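Local coordinates for protein Xaa-Pro Dipeptidase (Alteromonas macleodii, PDB 2QS8) that probably acts as a metal-dependent dipeptidase or carboxypeptidase of the amidohydrolase superfamily, removing C-terminal residues from small peptides, and holds a methionine in its active site, at residues A358-E361 with T362-L366; Y179-V182 with R183-K187. All coordinates share one frame; numbering follows the deposited sequence.

Contact 1 (A358-E361 with T362-L366); sequences ATME and TAKLL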
loop_
_atom_site.group_PDB
_atom_site.type_symbol
_atom_site.label_atom_id
_atom_site.label_comp_id
_atom_site.label_asym_id
_atom_site.label_seq_id
_atom_site.Cartn_x
_atom_site.Cartn_y
_atom_site.Cartn_z
ATOM N N ALA A 358 27.793 32.099 -3.136
ATOM C CA ALA A 358 26.871 32.172 -4.263
ATOM C C ALA A 358 27.577 31.821 -5.567
ATOM O O ALA A 358 27.007 31.964 -6.646
ATOM C CB ALA A 358 26.275 33.557 -4.355
ATOM N N THR A 359 28.819 31.362 -5.456
ATOM C CA THR A 359 29.610 30.981 -6.619
ATOM C C THR A 359 30.128 29.535 -6.512
ATOM O O THR A 359 29.578 28.625 -7.130
ATOM C CB THR A 359 30.802 31.963 -6.826
ATOM O OG1 THR A 359 31.470 32.195 -5.582
ATOM C CG2 THR A 359 30.308 33.280 -7.359
HETATM N N MSE A 360 31.175 29.327 -5.719
HETATM C CA MSE A 360 31.752 27.992 -5.535
HETATM C C MSE A 360 30.948 27.089 -4.595
HETATM O O MSE A 360 30.848 25.880 -4.811
HETATM C CB MSE A 360 33.195 28.101 -5.012
HETATM C CG MSE A 360 34.201 28.553 -6.067
HETATM SE SE MSE A 360 34.101 27.245 -7.518
HETATM C CE MSE A 360 34.624 25.585 -6.577
ATOM N N GLU A 361 30.388 27.655 -3.537
ATOM C CA GLU A 361 29.610 26.830 -2.614
ATOM C C GLU A 361 28.335 26.311 -3.270
ATOM O O GLU A 361 27.951 25.149 -3.084
ATOM C CB GLU A 361 29.283 27.617 -1.346
ATOM C CG GLU A 361 30.526 27.903 -0.510
ATOM C CD GLU A 361 31.388 26.653 -0.309
ATOM O OE1 GLU A 361 31.030 25.804 0.530
ATOM O OE2 GLU A 361 32.416 26.513 -1.004
ATOM N N THR A 362 27.686 27.172 -4.049
ATOM C CA THR A 362 26.475 26.792 -4.744
ATOM C C THR A 362 26.817 25.779 -5.823
ATOM O O THR A 362 26.067 24.830 -6.046
ATOM C CB THR A 362 25.789 28.006 -5.406
ATOM O OG1 THR A 362 26.760 28.771 -6.130
ATOM C CG2 THR A 362 25.114 28.880 -4.358
ATOM N N ALA A 363 27.952 25.980 -6.492
ATOM C CA ALA A 363 28.386 25.066 -7.553
ATOM C C ALA A 363 28.621 23.653 -7.021
ATOM O O ALA A 363 28.355 22.676 -7.717
ATOM C CB ALA A 363 29.642 25.588 -8.223
ATOM N N LYS A 364 29.119 23.548 -5.794
ATOM C CA LYS A 364 29.365 22.242 -5.187
ATOM C C LYS A 364 28.042 21.553 -4.827
ATOM O O LYS A 364 27.875 20.355 -5.053
ATOM C CB LYS A 364 30.222 22.387 -3.925
ATOM C CG LYS A 364 31.616 22.943 -4.171
ATOM C CD LYS A 364 32.338 23.204 -2.856
ATOM C CE LYS A 364 33.597 24.016 -3.080
ATOM N NZ LYS A 364 34.171 24.487 -1.786
ATOM N N LEU A 365 27.110 22.319 -4.266
ATOM C CA LEU A 365 25.803 21.783 -3.892
ATOM C C LEU A 365 25.047 21.275 -5.121
ATOM O O LEU A 365 24.304 20.306 -5.032
ATOM C CB LEU A 365 24.964 22.846 -3.168
ATOM C CG LEU A 365 23.581 22.425 -2.641
ATOM C CD1 LEU A 365 23.668 21.138 -1.813
ATOM C CD2 LEU A 365 23.010 23.556 -1.800
ATOM N N LEU A 366 25.244 21.932 -6.262
ATOM C CA LEU A 366 24.595 21.520 -7.502
ATOM C C LEU A 366 25.454 20.528 -8.283
ATOM O O LEU A 366 25.092 20.129 -9.383
ATOM C CB LEU A 366 24.296 22.731 -8.389
ATOM C CG LEU A 366 23.003 23.518 -8.135
ATOM C CD1 LEU A 366 22.901 24.670 -9.123
ATOM C CD2 LEU A 366 21.790 22.605 -8.293
#
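Thr-359 and Thr-362 meet at the first turn of the short helix 360-365, with Thr-359 in the N-cap position of this element of the amidohydrolase fold. Two hydrogen bonds converge on Thr-359 O. It accepts the hydroxyl Thr-362 OG1 at 3.0 Å and Ala-363 N at 3.2 Å, both from the same face of the carbonyl; the hydroxyl stands 56° out of the plane, farther than the amide. What brings OG1 back to the preceding turn is the first torsion of Thr-362 (chi1 48°), which sets it between its own backbone N and carbonyl carbon and sends CG2 to within 3.7 Å of Ala-358 CA. The Thr-359 side chain makes no capping bond here, its OG1 being hydrogen-bonded to Ile-355 O in the preceding helix. Farther on, the regular i to i+4 pattern runs from Lys-364 N to Met-360 O and from Leu-365 N to Glu-361 O, the latter with an N-H...O angle of 161°.

Between the two segments the main apolar side-chain approach is that of selenomethionine Met-360, which runs obliquely to Lys-364, CE to CE 4.0 Å; toward the rest of the fold, Thr-362 and Ala-363 rest on Met-66 of strand 60-67.

The charged pair is Glu-361 and Lys-364, three residues apart and therefore on one side of the helix, with side chains running alongside each other. Glu-361 bends at chi2, whereas Lys-364 stays extended beyond CG. One carboxylate oxygen, OE1, is hydrogen-bonded to Tyr-273 OH on strand 273-275, so the carboxylate ties the helix to that strand and its rotation is probably limited from two sides. In the salt bridge, Lys-364 NZ lies 2.8 Å from Glu-361 OE2, on the syn lone pair of that oxygen.

Contact 2 (Y179-V182 with R183-K187); sequences YAAV and RQRYK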
loop_
_atom_site.group_PDB
_atom_site.type_symbol
_atom_site.label_atom_id
_atom_site.label_comp_id
_atom_site.label_asym_id
_atom_site.label_seq_id
_atom_site.Cartn_x
_atom_site.Cartn_y
_atom_site.Cartn_z
ATOM N N TYR A 179 8.896 6.361 -2.758
ATOM C CA TYR A 179 9.594 5.978 -3.982
ATOM C C TYR A 179 8.768 6.327 -5.226
ATOM O O TYR A 179 9.311 6.788 -6.228
ATOM C CB TYR A 179 9.925 4.475 -3.983
ATOM C CG TYR A 179 11.309 4.140 -3.463
ATOM C CD1 TYR A 179 11.564 4.063 -2.092
ATOM C CD2 TYR A 179 12.368 3.894 -4.349
ATOM C CE1 TYR A 179 12.835 3.744 -1.615
ATOM C CE2 TYR A 179 13.647 3.573 -3.881
ATOM C CZ TYR A 179 13.871 3.502 -2.518
ATOM O OH TYR A 179 15.130 3.191 -2.070
ATOM N N ALA A 180 7.463 6.099 -5.159
ATOM C CA ALA A 180 6.595 6.411 -6.277
ATOM C C ALA A 180 6.711 7.896 -6.568
ATOM O O ALA A 180 6.845 8.295 -7.723
ATOM C CB ALA A 180 5.145 6.052 -5.951
ATOM N N ALA A 181 6.677 8.709 -5.517
ATOM C CA ALA A 181 6.770 10.163 -5.654
ATOM C C ALA A 181 8.132 10.644 -6.182
ATOM O O ALA A 181 8.195 11.571 -6.995
ATOM C CB ALA A 181 6.458 10.837 -4.314
ATOM N N VAL A 182 9.215 10.040 -5.710
ATOM C CA VAL A 182 10.539 10.426 -6.171
ATOM C C VAL A 182 10.683 10.029 -7.642
ATOM O O VAL A 182 11.130 10.815 -8.460
ATOM C CB VAL A 182 11.649 9.746 -5.338
ATOM C CG1 VAL A 182 13.009 9.949 -5.988
ATOM C CG2 VAL A 182 11.656 10.323 -3.937
ATOM N N ARG A 183 10.291 8.804 -7.969
ATOM C CA ARG A 183 10.363 8.341 -9.339
ATOM C C ARG A 183 9.490 9.181 -10.279
ATOM O O ARG A 183 9.856 9.388 -11.440
ATOM C CB ARG A 183 9.987 6.859 -9.409
ATOM C CG ARG A 183 11.112 5.942 -8.895
ATOM C CD ARG A 183 10.666 4.495 -8.723
ATOM N NE ARG A 183 11.767 3.616 -8.339
ATOM C CZ ARG A 183 11.623 2.526 -7.589
ATOM N NH1 ARG A 183 10.423 2.173 -7.137
ATOM N NH2 ARG A 183 12.669 1.786 -7.284
ATOM N N GLN A 184 8.355 9.685 -9.778
ATOM C CA GLN A 184 7.482 10.519 -10.602
ATOM C C GLN A 184 8.196 11.816 -10.979
ATOM O O GLN A 184 8.031 12.327 -12.085
ATOM C CB GLN A 184 6.185 10.869 -9.859
ATOM C CG GLN A 184 5.192 11.645 -10.700
ATOM C CD GLN A 184 4.753 10.865 -11.927
ATOM O OE1 GLN A 184 4.537 9.654 -11.859
ATOM N NE2 GLN A 184 4.609 11.559 -13.055
ATOM N N ARG A 185 8.984 12.350 -10.051
ATOM C CA ARG A 185 9.715 13.578 -10.339
ATOM C C ARG A 185 10.772 13.281 -11.408
ATOM O O ARG A 185 11.034 14.108 -12.274
ATOM C CB ARG A 185 10.341 14.138 -9.059
ATOM C CG ARG A 185 9.665 15.420 -8.560
ATOM C CD ARG A 185 8.191 15.506 -8.980
ATOM N NE ARG A 185 7.334 14.723 -8.112
ATOM C CZ ARG A 185 6.068 14.418 -8.364
ATOM N NH1 ARG A 185 5.472 14.820 -9.473
ATOM N NH2 ARG A 185 5.398 13.695 -7.481
ATOM N N TYR A 186 11.368 12.096 -11.338
ATOM C CA TYR A 186 12.344 11.688 -12.343
ATOM C C TYR A 186 11.607 11.598 -13.692
ATOM O O TYR A 186 12.116 12.016 -14.733
ATOM C CB TYR A 186 12.916 10.302 -11.997
ATOM C CG TYR A 186 13.508 9.563 -13.169
ATOM C CD1 TYR A 186 14.719 9.966 -13.745
ATOM C CD2 TYR A 186 12.857 8.461 -13.715
ATOM C CE1 TYR A 186 15.262 9.283 -14.838
ATOM C CE2 TYR A 186 13.386 7.772 -14.802
ATOM C CZ TYR A 186 14.589 8.185 -15.359
ATOM O OH TYR A 186 15.114 7.492 -16.421
ATOM N N LYS A 187 10.398 11.055 -13.636
ATOM C CA LYS A 187 9.578 10.876 -14.823
ATOM C C LYS A 187 9.190 12.221 -15.424
ATOM O O LYS A 187 9.216 12.367 -16.634
ATOM C CB LYS A 187 8.327 10.053 -14.470
ATOM C CG LYS A 187 7.436 9.639 -15.641
ATOM C CD LYS A 187 6.332 8.678 -15.156
ATOM C CE LYS A 187 5.371 8.322 -16.281
ATOM N NZ LYS A 187 4.502 7.189 -15.903
#
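Helix 175-188 brings Tyr-179 and Arg-183 together one turn apart, at a subunit interface of the assembly. The guanidinium of Arg-183 presents one face to the ring: Tyr-179 CD2 sits over its centre, 3.5 Å above the plane, and lies 3.6 Å from both CZ and NH2 of Arg-183. The two planes are inclined by 55°, so the groups do not stack in parallel; CD2 makes the closest approach of the ring. Arg-183 reaches this place by running straight from CG to NE (chi2 170°, chi3 175°), its CG passing 3.3 Å from Tyr-179 O. That oxygen also takes the Arg-183 amide at 2.8 Å, in a nearly straight bond.

Such i to i+4 bonds continue as Gln-184 N to Ala-180 O, 2.9 Å, and Tyr-186 N to Val-182 O, 3.2 Å, the evidence that this is an unbroken alpha-helix. It precedes strand 192-196, on which Val-182 and Arg-185 pack through Ile-193, and Tyr-179 and Val-182 turn to helix 215-227 in the TIM-barrel part of the enzyme.

The ends of the Arg-183 group are held from outside: NE by Tyr-228 OH, NH2 by a salt bridge to Glu-217 of the second subunit and NH1 by Asn-173 of the same neighbour. A leucine in its place would probably leave Glu-217 of the second subunit without this cationic mate and Tyr-179 CD2 without the flat group beneath it.

Arg-185 takes a different course, bent at chi2 and chi3, and lays one face of its guanidinium by Gln-184 CB, 3.7 Å above the plane and offset toward the rim; NH1 bridges to Asp-188 and NH2 bonds Glu-168 O.

Contact 2 comes first along the chain, on helix 175-188, and contact 1 follows on helix 360-365; both belong to the amidohydrolase part of the protein. Their centres are 25 Å apart and their nearest atoms about 14 Å, without touching. Contact 1 lies nearer the middle of the chain, 10 Å from its centre against 21 Å, where its helix packs on strands 60-67, 107-112 and 273-275 and meets no other chain. Contact 2 lies against strand 192-196, in the same four-stranded parallel sheet as 273-275, and faces a second subunit. The short helix 360-365 thus packs within its own chain, whereas helix 175-188 also takes part in the subunit interface.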